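Local coordinates for putative cell surface protein (Streptococcus pyogenes, PDB 4OFQ) that probably serves as a cell-surface adhesin of the antigen I/II family, here represented by its C-terminal beta-sandwich domains, at residues A[14-20]-A[179-184]; A[77-82]-A[127-131]. One frame throughout, in Å; residues are numbered along the deposited sequence.

Overall arrangement
Both contacts bridge the same two sheets of the N-terminal beta sandwich. Segments 14-20 and 77-82 feed the antiparallel sheet built round strands 38-45 and 149-157, whereas 127-131 and 179-184 belong to the mixed sheet that includes 177-188, 164-174, 64-70 and 127-132. The chain runs 14-20, 77-82, 127-131, 179-184, so interaction 2 is nested inside the loop closed by interaction 1. Their centres lie about 16 Å apart and their nearest atoms about 8 Å, without touching. The side chains of K18 and Y128 each lie about 9 Å from the bound calcium ion. Interaction 1 joins neighbouring strands of the two sheets beside the K18-N168 isopeptide bond; interaction 2 packs side chains across the interior.

Interaction 1: residues A[14-20]-A[179-184]; sequences IQPTKTI and YYGNIV
Y179 offers one face of its ring to I14, whose CG2 sits over the middle of the ring, 3.9 Å from the centroid and 10° off the normal. The other branch of I14 carries on along the ring: with CG1 anti to the carbonyl carbon (chi1 -56°), its CD1 ends 3.4 Å from the Y179 OH. Next to this pair, P16 brings its CD to 3.9 Å from the CB of Y179, the two side chains crossing at about a right angle. Strands 17-20 and 179-184 run nearly parallel, 16° apart, yet they belong to opposite sheets of the beta sandwich: 17-20 bonds to 38-45, 177-188 to 164-174. The hydrogen bonds between them are made by a side chain, that of N182. It inserts its amide in place of a neighbouring strand's peptide, its OD1 taking the K18 N-H on an in-plane lone pair at 2.9 Å and its ND2 donating a hydrogen bond to the K18 O at 2.8 Å. The second bond lies almost exactly in the N182 amide plane, and the pair fixes which way round the amide is turned. K18 thus has both backbone polar atoms gripped, while its side chain leads to an intramolecular isopeptide bond, NZ being covalently linked to N168 CG and hydrogen-bonded to D68. V184 closes the contact beyond N182. Its CG2 lies 3.3 Å from the K18 O, and its CG1, anti to the backbone N, meets I20 CG2 at 3.6 Å, with Y41 of strand 38-45 packing on both residues. Between the two ends of the contact, the P16 O is buried without a hydrogen-bonding partner, and the CA of G181 makes a C-H...O contact to it at 3.2 Å.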
loop_
_atom_site.group_PDB
_atom_site.type_symbol
_atom_site.label_atom_id
_atom_site.label_comp_id
_atom_site.label_asym_id
_atom_site.label_seq_id
_atom_site.Cartn_x
_atom_site.Cartn_y
_atom_site.Cartn_z
ATOM N N ILE A 14 -23.134 3.556 20.806
ATOM C CA ILE A 14 -21.767 4.051 20.903
ATOM C C ILE A 14 -20.928 3.228 19.930
ATOM O O ILE A 14 -20.807 2.012 20.077
ATOM C CB ILE A 14 -21.234 3.927 22.344
ATOM C CG1 ILE A 14 -22.173 4.664 23.305
ATOM C CG2 ILE A 14 -19.814 4.466 22.442
ATOM C CD1 ILE A 14 -21.980 4.308 24.757
ATOM N N GLN A 15 -20.359 3.887 18.926
ATOM C CA GLN A 15 -19.744 3.163 17.822
ATOM C C GLN A 15 -18.508 3.883 17.304
ATOM O O GLN A 15 -18.611 4.761 16.444
ATOM C CB GLN A 15 -20.772 2.954 16.697
ATOM C CG GLN A 15 -20.250 2.199 15.478
ATOM C CD GLN A 15 -19.609 0.866 15.831
ATOM O OE1 GLN A 15 -20.045 0.174 16.756
ATOM N NE2 GLN A 15 -18.563 0.498 15.091
ATOM N N PRO A 16 -17.332 3.529 17.851
ATOM C CA PRO A 16 -16.081 4.026 17.272
ATOM C C PRO A 16 -15.955 3.473 15.857
ATOM O O PRO A 16 -16.430 2.374 15.561
ATOM C CB PRO A 16 -15.001 3.427 18.180
ATOM C CG PRO A 16 -15.649 2.231 18.813
ATOM C CD PRO A 16 -17.111 2.548 18.929
ATOM N N THR A 17 -15.352 4.239 14.965
ATOM C CA THR A 17 -15.255 3.794 13.584
ATOM C C THR A 17 -13.864 4.110 13.075
ATOM O O THR A 17 -13.179 4.948 13.648
ATOM C CB THR A 17 -16.286 4.509 12.694
ATOM O OG1 THR A 17 -16.035 5.921 12.724
ATOM C CG2 THR A 17 -17.712 4.238 13.169
ATOM N N LYS A 18 -13.441 3.422 12.021
ATOM C CA LYS A 18 -12.278 3.869 11.272
ATOM C C LYS A 18 -12.520 3.641 9.776
ATOM O O LYS A 18 -13.292 2.755 9.389
ATOM C CB LYS A 18 -11.005 3.159 11.741
ATOM C CG LYS A 18 -9.721 3.713 11.102
ATOM C CD LYS A 18 -8.461 3.197 11.800
ATOM C CE LYS A 18 -8.176 1.711 11.519
ATOM N NZ LYS A 18 -6.862 1.313 12.136
ATOM N N THR A 19 -11.906 4.486 8.950
ATOM C CA THR A 19 -11.885 4.270 7.511
ATOM C C THR A 19 -10.468 4.554 7.006
ATOM O O THR A 19 -9.647 5.100 7.732
ATOM C CB THR A 19 -12.907 5.154 6.790
ATOM O OG1 THR A 19 -12.996 4.756 5.413
ATOM C CG2 THR A 19 -12.499 6.608 6.887
ATOM N N ILE A 20 -10.172 4.133 5.782
ATOM C CA ILE A 20 -8.897 4.441 5.161
ATOM C C ILE A 20 -9.242 5.219 3.894
ATOM O O ILE A 20 -10.215 4.894 3.204
ATOM C CB ILE A 20 -8.088 3.149 4.835
ATOM C CG1 ILE A 20 -6.772 3.490 4.128
ATOM C CG2 ILE A 20 -8.921 2.164 3.983
ATOM C CD1 ILE A 20 -5.886 2.282 3.904
ATOM N N TYR A 179 -15.884 -0.632 23.744
ATOM C CA TYR A 179 -16.694 -0.703 22.529
ATOM C C TYR A 179 -15.810 -1.009 21.322
ATOM O O TYR A 179 -14.676 -0.558 21.260
ATOM C CB TYR A 179 -17.467 0.602 22.318
ATOM C CG TYR A 179 -18.372 0.935 23.479
ATOM C CD1 TYR A 179 -19.678 0.451 23.528
ATOM C CD2 TYR A 179 -17.916 1.710 24.540
ATOM C CE1 TYR A 179 -20.508 0.741 24.593
ATOM C CE2 TYR A 179 -18.744 2.010 25.621
ATOM C CZ TYR A 179 -20.038 1.518 25.639
ATOM O OH TYR A 179 -20.875 1.799 26.699
ATOM N N TYR A 180 -16.347 -1.786 20.383
ATOM C CA TYR A 180 -15.621 -2.282 19.210
ATOM C C TYR A 180 -15.882 -1.428 17.970
ATOM O O TYR A 180 -17.030 -1.082 17.678
ATOM C CB TYR A 180 -16.086 -3.713 18.894
ATOM C CG TYR A 180 -15.455 -4.801 19.729
ATOM C CD1 TYR A 180 -14.406 -5.560 19.227
ATOM C CD2 TYR A 180 -15.917 -5.090 21.008
ATOM C CE1 TYR A 180 -13.817 -6.562 19.984
ATOM C CE2 TYR A 180 -15.335 -6.100 21.771
ATOM C CZ TYR A 180 -14.282 -6.827 21.251
ATOM O OH TYR A 180 -13.687 -7.825 21.988
ATOM N N GLY A 181 -14.820 -1.102 17.238
ATOM C CA GLY A 181 -14.949 -0.444 15.948
ATOM C C GLY A 181 -14.967 -1.473 14.826
ATOM O O GLY A 181 -14.761 -2.660 15.063
ATOM N N ASN A 182 -15.223 -1.017 13.605
ATOM C CA ASN A 182 -15.175 -1.876 12.426
ATOM C C ASN A 182 -13.749 -2.267 12.044
ATOM O O ASN A 182 -12.796 -1.526 12.306
ATOM C CB ASN A 182 -15.813 -1.151 11.246
ATOM C CG ASN A 182 -15.137 0.171 10.958
ATOM O OD1 ASN A 182 -15.046 1.032 11.837
ATOM N ND2 ASN A 182 -14.601 0.316 9.750
ATOM N N ILE A 183 -13.592 -3.413 11.395
ATOM C CA ILE A 183 -12.258 -3.804 10.932
ATOM C C ILE A 183 -12.010 -3.326 9.506
ATOM O O ILE A 183 -12.651 -3.794 8.562
ATOM C CB ILE A 183 -12.061 -5.334 11.019
ATOM C CG1 ILE A 183 -12.244 -5.795 12.463
ATOM C CG2 ILE A 183 -10.682 -5.742 10.530
ATOM C CD1 ILE A 183 -12.343 -7.304 12.614
ATOM N N VAL A 184 -11.078 -2.388 9.351
ATOM C CA VAL A 184 -10.706 -1.919 8.027
ATOM C C VAL A 184 -9.727 -2.924 7.423
ATOM O O VAL A 184 -8.716 -3.267 8.038
ATOM C CB VAL A 184 -10.060 -0.529 8.098
ATOM C CG1 VAL A 184 -9.706 -0.019 6.696
ATOM C CG2 VAL A 184 -10.998 0.448 8.811
#

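Interaction 2: residues A[77-82]-A[127-131]; sequences GHSLVV and FYMWV
Across the interior of the beta sandwich, the phenol of Y128 reaches the turn at G77, and its OH donates a hydrogen bond of 2.6 Å to the G77 O. L80 lies over the same ring: with CG anti to the backbone N (chi1 173°), its CD2 is carried out above the centre of one face, 3.6 Å from the centroid and 11° off the normal, as a CH-pi contact. The two side chains lie alongside with their ends pointing opposite ways, and L80 CB is 3.6 Å from the Y128 OH. The axes of strands 80-82 and 127-131 are still 11.5 Å apart. Further in, W130 receives L80 CD2 obliquely, its CZ2 being 4.3 Å from that methyl, and has V82 CG2 at its edge; L153 of strand 149-157 packs on all three residues. The ring of Y128 also stacks with H101, and the residue follows close behind E126, a ligand of the calcium ion. In the facing segment, G77 to L80 form a type I turn at a corner of the chain, where S79 OG is hydrogen-bonded to D76 O and K156 N. The turn's own bond, from the L80 N to the G77 O, is weak at 3.3 Å, so this carbonyl accepts from both the turn and the tyrosine. The Y128 OH approaches that carbonyl from above, 39° out of its plane.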
loop_
_atom_site.group_PDB
_atom_site.type_symbol
_atom_site.label_atom_id
_atom_site.label_comp_id
_atom_site.label_asym_id
_atom_site.label_seq_id
_atom_site.Cartn_x
_atom_site.Cartn_y
_atom_site.Cartn_z
ATOM N N GLY A 77 4.286 -0.405 13.053
ATOM C CA GLY A 77 3.733 0.505 14.049
ATOM C C GLY A 77 4.622 1.703 14.363
ATOM O O GLY A 77 4.152 2.782 14.705
ATOM N N HIS A 78 5.922 1.511 14.228
ATOM C CA HIS A 78 6.885 2.580 14.476
ATOM C C HIS A 78 6.916 3.667 13.407
ATOM O O HIS A 78 7.574 4.685 13.583
ATOM C CB HIS A 78 8.259 1.954 14.678
ATOM C CG HIS A 78 8.256 0.933 15.768
ATOM N ND1 HIS A 78 8.300 1.280 17.100
ATOM C CD2 HIS A 78 8.116 -0.413 15.730
ATOM C CE1 HIS A 78 8.230 0.183 17.837
ATOM N NE2 HIS A 78 8.119 -0.856 17.028
ATOM N N SER A 79 6.196 3.454 12.312
ATOM C CA SER A 79 6.155 4.444 11.227
ATOM C C SER A 79 5.017 5.439 11.411
ATOM O O SER A 79 4.878 6.381 10.620
ATOM C CB SER A 79 5.975 3.748 9.868
ATOM O OG SER A 79 4.677 3.168 9.750
ATOM N N LEU A 80 4.211 5.252 12.453
ATOM C CA LEU A 80 3.035 6.110 12.647
ATOM C C LEU A 80 3.369 7.590 12.610
ATOM O O LEU A 80 4.283 8.049 13.295
ATOM C CB LEU A 80 2.311 5.788 13.968
ATOM C CG LEU A 80 1.166 6.752 14.332
ATOM C CD1 LEU A 80 0.051 6.723 13.257
ATOM C CD2 LEU A 80 0.569 6.458 15.726
ATOM N N VAL A 81 2.616 8.335 11.812
ATOM C CA VAL A 81 2.630 9.795 11.878
ATOM C C VAL A 81 1.235 10.238 12.288
ATOM O O VAL A 81 0.252 9.903 11.613
ATOM C CB VAL A 81 2.977 10.429 10.516
ATOM C CG1 VAL A 81 2.823 11.980 10.573
ATOM C CG2 VAL A 81 4.385 10.024 10.072
ATOM N N VAL A 82 1.132 10.960 13.401
ATOM C CA VAL A 82 -0.174 11.458 13.826
ATOM C C VAL A 82 -0.395 12.791 13.137
ATOM O O VAL A 82 0.209 13.796 13.512
ATOM C CB VAL A 82 -0.254 11.625 15.349
ATOM C CG1 VAL A 82 -1.615 12.166 15.773
ATOM C CG2 VAL A 82 -0.010 10.300 16.015
ATOM N N PHE A 127 -0.287 -2.346 19.818
ATOM C CA PHE A 127 -1.312 -1.357 19.552
ATOM C C PHE A 127 -0.864 -0.000 20.078
ATOM O O PHE A 127 0.106 0.087 20.835
ATOM C CB PHE A 127 -2.656 -1.790 20.170
ATOM C CG PHE A 127 -2.617 -1.992 21.659
ATOM C CD1 PHE A 127 -2.201 -3.204 22.197
ATOM C CD2 PHE A 127 -3.051 -0.985 22.529
ATOM C CE1 PHE A 127 -2.194 -3.400 23.595
ATOM C CE2 PHE A 127 -3.052 -1.177 23.924
ATOM C CZ PHE A 127 -2.620 -2.382 24.443
ATOM N N TYR A 128 -1.527 1.061 19.630
ATOM C CA TYR A 128 -1.380 2.358 20.266
ATOM C C TYR A 128 -2.600 2.619 21.112
ATOM O O TYR A 128 -3.712 2.226 20.750
ATOM C CB TYR A 128 -1.315 3.475 19.242
ATOM C CG TYR A 128 0.036 3.664 18.623
ATOM C CD1 TYR A 128 0.371 3.009 17.444
ATOM C CD2 TYR A 128 0.981 4.499 19.220
ATOM C CE1 TYR A 128 1.626 3.194 16.860
ATOM C CE2 TYR A 128 2.230 4.686 18.645
ATOM C CZ TYR A 128 2.536 4.027 17.470
ATOM O OH TYR A 128 3.766 4.197 16.891
ATOM N N MET A 129 -2.392 3.280 22.244
ATOM C CA MET A 129 -3.516 3.751 23.032
ATOM C C MET A 129 -3.340 5.228 23.355
ATOM O O MET A 129 -2.210 5.698 23.509
ATOM C CB MET A 129 -3.750 2.882 24.284
ATOM C CG MET A 129 -2.635 2.870 25.315
ATOM S SD MET A 129 -2.876 1.588 26.583
ATOM C CE MET A 129 -4.534 1.940 27.169
ATOM N N TRP A 130 -4.452 5.962 23.393
ATOM C CA TRP A 130 -4.444 7.364 23.813
ATOM C C TRP A 130 -5.289 7.470 25.083
ATOM O O TRP A 130 -6.437 7.001 25.118
ATOM C CB TRP A 130 -5.018 8.262 22.715
ATOM C CG TRP A 130 -4.106 8.457 21.564
ATOM C CD1 TRP A 130 -3.224 9.478 21.389
ATOM C CD2 TRP A 130 -3.956 7.595 20.424
ATOM N NE1 TRP A 130 -2.549 9.318 20.199
ATOM C CE2 TRP A 130 -2.979 8.170 19.590
ATOM C CE3 TRP A 130 -4.567 6.401 20.021
ATOM C CZ2 TRP A 130 -2.580 7.586 18.378
ATOM C CZ3 TRP A 130 -4.166 5.822 18.808
ATOM C CH2 TRP A 130 -3.192 6.423 18.007
ATOM N N VAL A 131 -4.715 8.044 26.142
ATOM C CA VAL A 131 -5.377 8.080 27.447
ATOM C C VAL A 131 -5.582 9.523 27.861
ATOM O O VAL A 131 -4.632 10.308 27.862
ATOM C CB VAL A 131 -4.532 7.368 28.533
ATOM C CG1 VAL A 131 -5.244 7.408 29.906
ATOM C CG2 VAL A 131 -4.223 5.930 28.109
#